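Long-range contact in catechol 2,3-dioxygenase (Pseudomonas sp. KL28, PDB 3HPY), which probably uses ferrous iron and dioxygen to cleave the ring of catechols next to their hydroxyl pair, a step in breaking down aromatic hydrocarbons: residues His11-Gly22 and Ile57-Phe68. Residues are numbered along the deposited sequence; the frame is centred on the assembly and turned at random.
Sequences HAQVRVLNLEEG and IIREADTAGIDF
Gln-13 lays its CB over the centre of the Phe-68 ring, 3.4 Å from the centroid and close to the ring normal, a CH-pi contact. With CG anti to the backbone N (chi1 177°) and the chain bent at chi2, the amide stands nearly perpendicular to that ring. NE2 reaches the strand on the other flank, 56-60, with a weak hydrogen bond to Ile-57 O, an acceptor shared with Val-14 N, while OE1 bonds to Arg-42. At the ring's edge lies NE2 of His-11, whose ND1 is hydrogen-bonded to Lys-124. Backbone bonds hold strand 9-16 on both flanks: parallel to 56-60, through Ile-57 N to Ala-12 O and Arg-59 N to Val-14 O, and antiparallel to 65-73. On the latter side Asp-67 and Phe-68 both face Gln-13, a classic beta bulge, in which Gln-13 O accepts from Asp-67 N (2.7 Å) and Gln-13 N donates to Phe-68 O. These strands belong to the N-terminal of two glyoxalase-like modules; the C-terminal one binds the iron through His-154, His-216 and Glu-267. The bulge also presents the Asp-67 carboxylate to a salt-bridge network. Arg-15, its guanidinium flat over the backbone of Gly-65 and Ile-66, bridges through NH1 to Asp-67 OD1 (2.8 Å), on the anti side but well out of the carboxylate plane; Arg-59 NE donates to Asp-67 OD2 (3.1 Å) from the syn side, also tilted. The two positive charges probably help keep the carboxylate ionised. Farther along, Leu-19 CD2 packs on Ile-58 CD1 at 3.9 Å, and Glu-60 OE1 weakly accepts from Leu-19 N in the first turn of helix 19-29.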
loop_
_atom_site.group_PDB
_atom_site.type_symbol
_atom_site.label_atom_id
_atom_site.label_comp_id
_atom_site.label_asym_id
_atom_site.label_seq_id
_atom_site.Cartn_x
_atom_site.Cartn_y
_atom_site.Cartn_z
ATOM N N HIS C 11 14.037 16.954 20.013
ATOM C CA HIS C 11 13.949 15.903 21.009
ATOM C C HIS C 11 12.805 16.097 22.001
ATOM O O HIS C 11 12.326 17.215 22.211
ATOM C CB HIS C 11 15.291 15.801 21.755
ATOM C CG HIS C 11 15.694 17.059 22.463
ATOM N ND1 HIS C 11 17.012 17.442 22.609
ATOM C CD2 HIS C 11 14.959 18.004 23.097
ATOM C CE1 HIS C 11 17.068 18.567 23.300
ATOM N NE2 HIS C 11 15.836 18.928 23.608
ATOM N N ALA C 12 12.360 14.998 22.601
ATOM C CA ALA C 12 11.296 15.052 23.593
ATOM C C ALA C 12 11.759 14.348 24.867
ATOM O O ALA C 12 12.058 13.157 24.840
ATOM C CB ALA C 12 10.040 14.379 23.057
ATOM N N GLN C 13 11.842 15.073 25.979
ATOM C CA GLN C 13 12.250 14.440 27.230
ATOM C C GLN C 13 10.984 14.014 27.961
ATOM O O GLN C 13 10.227 14.856 28.450
ATOM C CB GLN C 13 13.059 15.399 28.108
ATOM C CG GLN C 13 13.451 14.798 29.463
ATOM C CD GLN C 13 14.835 14.175 29.465
ATOM O OE1 GLN C 13 15.839 14.861 29.672
ATOM N NE2 GLN C 13 14.897 12.868 29.227
ATOM N N VAL C 14 10.765 12.703 28.016
ATOM C CA VAL C 14 9.584 12.127 28.649
ATOM C C VAL C 14 9.987 11.234 29.822
ATOM O O VAL C 14 11.013 10.551 29.783
ATOM C CB VAL C 14 8.766 11.292 27.619
ATOM C CG1 VAL C 14 7.575 10.622 28.297
ATOM C CG2 VAL C 14 8.280 12.190 26.496
ATOM N N ARG C 15 9.165 11.249 30.862
ATOM C CA ARG C 15 9.416 10.461 32.059
ATOM C C ARG C 15 8.505 9.238 32.151
ATOM O O ARG C 15 7.313 9.321 31.888
ATOM C CB ARG C 15 9.234 11.350 33.290
ATOM C CG ARG C 15 8.095 12.358 33.172
ATOM C CD ARG C 15 7.928 13.125 34.477
ATOM N NE ARG C 15 6.662 13.849 34.560
ATOM C CZ ARG C 15 6.444 15.056 34.047
ATOM N NH1 ARG C 15 7.412 15.701 33.407
ATOM N NH2 ARG C 15 5.250 15.617 34.175
ATOM N N VAL C 16 9.079 8.097 32.508
ATOM C CA VAL C 16 8.309 6.867 32.640
ATOM C C VAL C 16 8.393 6.355 34.079
ATOM O O VAL C 16 9.374 6.604 34.780
ATOM C CB VAL C 16 8.830 5.768 31.686
ATOM C CG1 VAL C 16 8.498 6.121 30.242
ATOM C CG2 VAL C 16 10.322 5.607 31.855
ATOM N N LEU C 17 7.356 5.648 34.512
ATOM C CA LEU C 17 7.299 5.097 35.865
ATOM C C LEU C 17 8.338 3.989 36.065
ATOM O O LEU C 17 8.942 3.883 37.134
ATOM C CB LEU C 17 5.903 4.539 36.137
ATOM C CG LEU C 17 4.714 5.433 35.765
ATOM C CD1 LEU C 17 3.411 4.656 35.915
ATOM C CD2 LEU C 17 4.706 6.671 36.642
ATOM N N ASN C 18 8.529 3.155 35.043
ATOM C CA ASN C 18 9.500 2.066 35.112
ATOM C C ASN C 18 10.470 2.177 33.946
ATOM O O ASN C 18 10.134 1.869 32.801
ATOM C CB ASN C 18 8.799 0.705 35.066
ATOM C CG ASN C 18 9.747 -0.452 35.355
ATOM O OD1 ASN C 18 10.791 -0.605 34.715
ATOM N ND2 ASN C 18 9.380 -1.279 36.324
ATOM N N LEU C 19 11.684 2.611 34.252
ATOM C CA LEU C 19 12.714 2.786 33.240
ATOM C C LEU C 19 12.967 1.510 32.445
ATOM O O LEU C 19 12.979 1.534 31.213
ATOM C CB LEU C 19 14.013 3.247 33.900
ATOM C CG LEU C 19 14.720 4.442 33.263
ATOM C CD1 LEU C 19 16.004 4.731 34.027
ATOM C CD2 LEU C 19 15.021 4.157 31.812
ATOM N N GLU C 20 13.169 0.398 33.147
ATOM C CA GLU C 20 13.434 -0.877 32.486
ATOM C C GLU C 20 12.408 -1.250 31.440
ATOM O O GLU C 20 12.766 -1.593 30.315
ATOM C CB GLU C 20 13.530 -2.014 33.505
ATOM C CG GLU C 20 14.934 -2.234 34.014
ATOM C CD GLU C 20 15.498 -1.004 34.688
ATOM O OE1 GLU C 20 16.725 -0.781 34.576
ATOM O OE2 GLU C 20 14.719 -0.266 35.337
ATOM N N GLU C 21 11.131 -1.199 31.791
ATOM C CA GLU C 21 10.157 -1.571 30.794
ATOM C C GLU C 21 9.985 -0.461 29.755
ATOM O O GLU C 21 9.491 -0.707 28.655
ATOM C CB GLU C 21 8.836 -2.035 31.452
ATOM C CG GLU C 21 8.004 -1.032 32.216
ATOM C CD GLU C 21 6.854 -1.706 32.982
ATOM O OE1 GLU C 21 6.199 -2.615 32.428
ATOM O OE2 GLU C 21 6.597 -1.317 34.141
ATOM N N GLY C 22 10.437 0.747 30.090
ATOM C CA GLY C 22 10.372 1.846 29.146
ATOM C C GLY C 22 11.467 1.625 28.110
ATOM O O GLY C 22 11.280 1.891 26.923
ATOM N N ILE C 57 14.210 10.861 24.800
ATOM C CA ILE C 57 14.939 10.474 26.001
ATOM C C ILE C 57 13.984 10.236 27.168
ATOM O O ILE C 57 13.132 11.073 27.467
ATOM C CB ILE C 57 15.970 11.558 26.425
ATOM C CG1 ILE C 57 16.766 12.062 25.215
ATOM C CG2 ILE C 57 16.966 10.956 27.393
ATOM C CD1 ILE C 57 16.210 13.313 24.579
ATOM N N ILE C 58 14.130 9.091 27.826
ATOM C CA ILE C 58 13.266 8.778 28.949
ATOM C C ILE C 58 14.007 8.845 30.273
ATOM O O ILE C 58 15.220 8.613 30.343
ATOM C CB ILE C 58 12.613 7.386 28.791
ATOM C CG1 ILE C 58 13.660 6.363 28.359
ATOM C CG2 ILE C 58 11.484 7.463 27.776
ATOM C CD1 ILE C 58 13.197 4.937 28.445
ATOM N N ARG C 59 13.254 9.170 31.318
ATOM C CA ARG C 59 13.789 9.301 32.667
ATOM C C ARG C 59 12.777 8.768 33.684
ATOM O O ARG C 59 11.629 9.221 33.718
ATOM C CB ARG C 59 14.081 10.775 32.952
ATOM C CG ARG C 59 14.515 11.080 34.373
ATOM C CD ARG C 59 14.841 12.568 34.535
ATOM N NE ARG C 59 13.668 13.434 34.416
ATOM C CZ ARG C 59 12.857 13.737 35.424
ATOM N NH1 ARG C 59 13.088 13.243 36.634
ATOM N NH2 ARG C 59 11.821 14.543 35.226
ATOM N N GLU C 60 13.204 7.813 34.510
ATOM C CA GLU C 60 12.318 7.230 35.516
ATOM C C GLU C 60 11.934 8.283 36.538
ATOM O O GLU C 60 12.725 8.623 37.416
ATOM C CB GLU C 60 12.991 6.051 36.230
ATOM C CG GLU C 60 12.065 5.331 37.210
ATOM C CD GLU C 60 12.718 4.151 37.903
ATOM O OE1 GLU C 60 13.142 3.201 37.212
ATOM O OE2 GLU C 60 12.802 4.170 39.147
ATOM N N ALA C 61 10.719 8.804 36.424
ATOM C CA ALA C 61 10.267 9.824 37.351
ATOM C C ALA C 61 9.099 9.335 38.188
ATOM O O ALA C 61 8.484 8.309 37.895
ATOM C CB ALA C 61 9.880 11.081 36.600
ATOM N N ASP C 62 8.800 10.087 39.238
ATOM C CA ASP C 62 7.715 9.743 40.134
ATOM C C ASP C 62 6.380 9.733 39.386
ATOM O O ASP C 62 5.434 9.057 39.797
ATOM C CB ASP C 62 7.677 10.742 41.291
ATOM C CG ASP C 62 6.851 10.247 42.454
ATOM O OD1 ASP C 62 6.788 10.958 43.484
ATOM O OD2 ASP C 62 6.265 9.144 42.335
ATOM N N THR C 63 6.309 10.476 38.284
ATOM C CA THR C 63 5.088 10.546 37.480
ATOM C C THR C 63 5.407 10.513 35.987
ATOM O O THR C 63 6.568 10.613 35.593
ATOM C CB THR C 63 4.290 11.840 37.773
ATOM O OG1 THR C 63 3.089 11.846 36.990
ATOM C CG2 THR C 63 5.108 13.068 37.407
ATOM N N ALA C 64 4.371 10.371 35.164
ATOM C CA ALA C 64 4.539 10.339 33.710
ATOM C C ALA C 64 4.301 11.720 33.088
ATOM O O ALA C 64 3.799 12.635 33.745
ATOM C CB ALA C 64 3.580 9.310 33.091
ATOM N N GLY C 65 4.662 11.865 31.816
ATOM C CA GLY C 65 4.471 13.136 31.136
ATOM C C GLY C 65 5.724 13.622 30.445
ATOM O O GLY C 65 6.680 12.869 30.280
ATOM N N ILE C 66 5.736 14.891 30.055
ATOM C CA ILE C 66 6.893 15.453 29.373
ATOM C C ILE C 66 7.623 16.514 30.192
ATOM O O ILE C 66 6.995 17.376 30.799
ATOM C CB ILE C 66 6.481 16.085 28.026
ATOM C CG1 ILE C 66 7.718 16.643 27.319
ATOM C CG2 ILE C 66 5.453 17.193 28.258
ATOM C CD1 ILE C 66 7.458 17.084 25.904
ATOM N N ASP C 67 8.950 16.440 30.215
ATOM C CA ASP C 67 9.740 17.437 30.928
ATOM C C ASP C 67 9.894 18.638 30.002
ATOM O O ASP C 67 9.598 19.772 30.373
ATOM C CB ASP C 67 11.126 16.895 31.297
ATOM C CG ASP C 67 11.064 15.749 32.294
ATOM O OD1 ASP C 67 10.170 15.769 33.168
ATOM O OD2 ASP C 67 11.918 14.833 32.217
ATOM N N PHE C 68 10.338 18.376 28.779
ATOM C CA PHE C 68 10.534 19.447 27.814
ATOM C C PHE C 68 10.592 18.946 26.375
ATOM O O PHE C 68 10.795 17.757 26.123
ATOM C CB PHE C 68 11.809 20.224 28.165
ATOM C CG PHE C 68 13.037 19.373 28.250
ATOM C CD1 PHE C 68 13.774 19.073 27.106
ATOM C CD2 PHE C 68 13.467 18.876 29.480
ATOM C CE1 PHE C 68 14.927 18.290 27.181
ATOM C CE2 PHE C 68 14.620 18.089 29.570
ATOM C CZ PHE C 68 15.354 17.795 28.413
#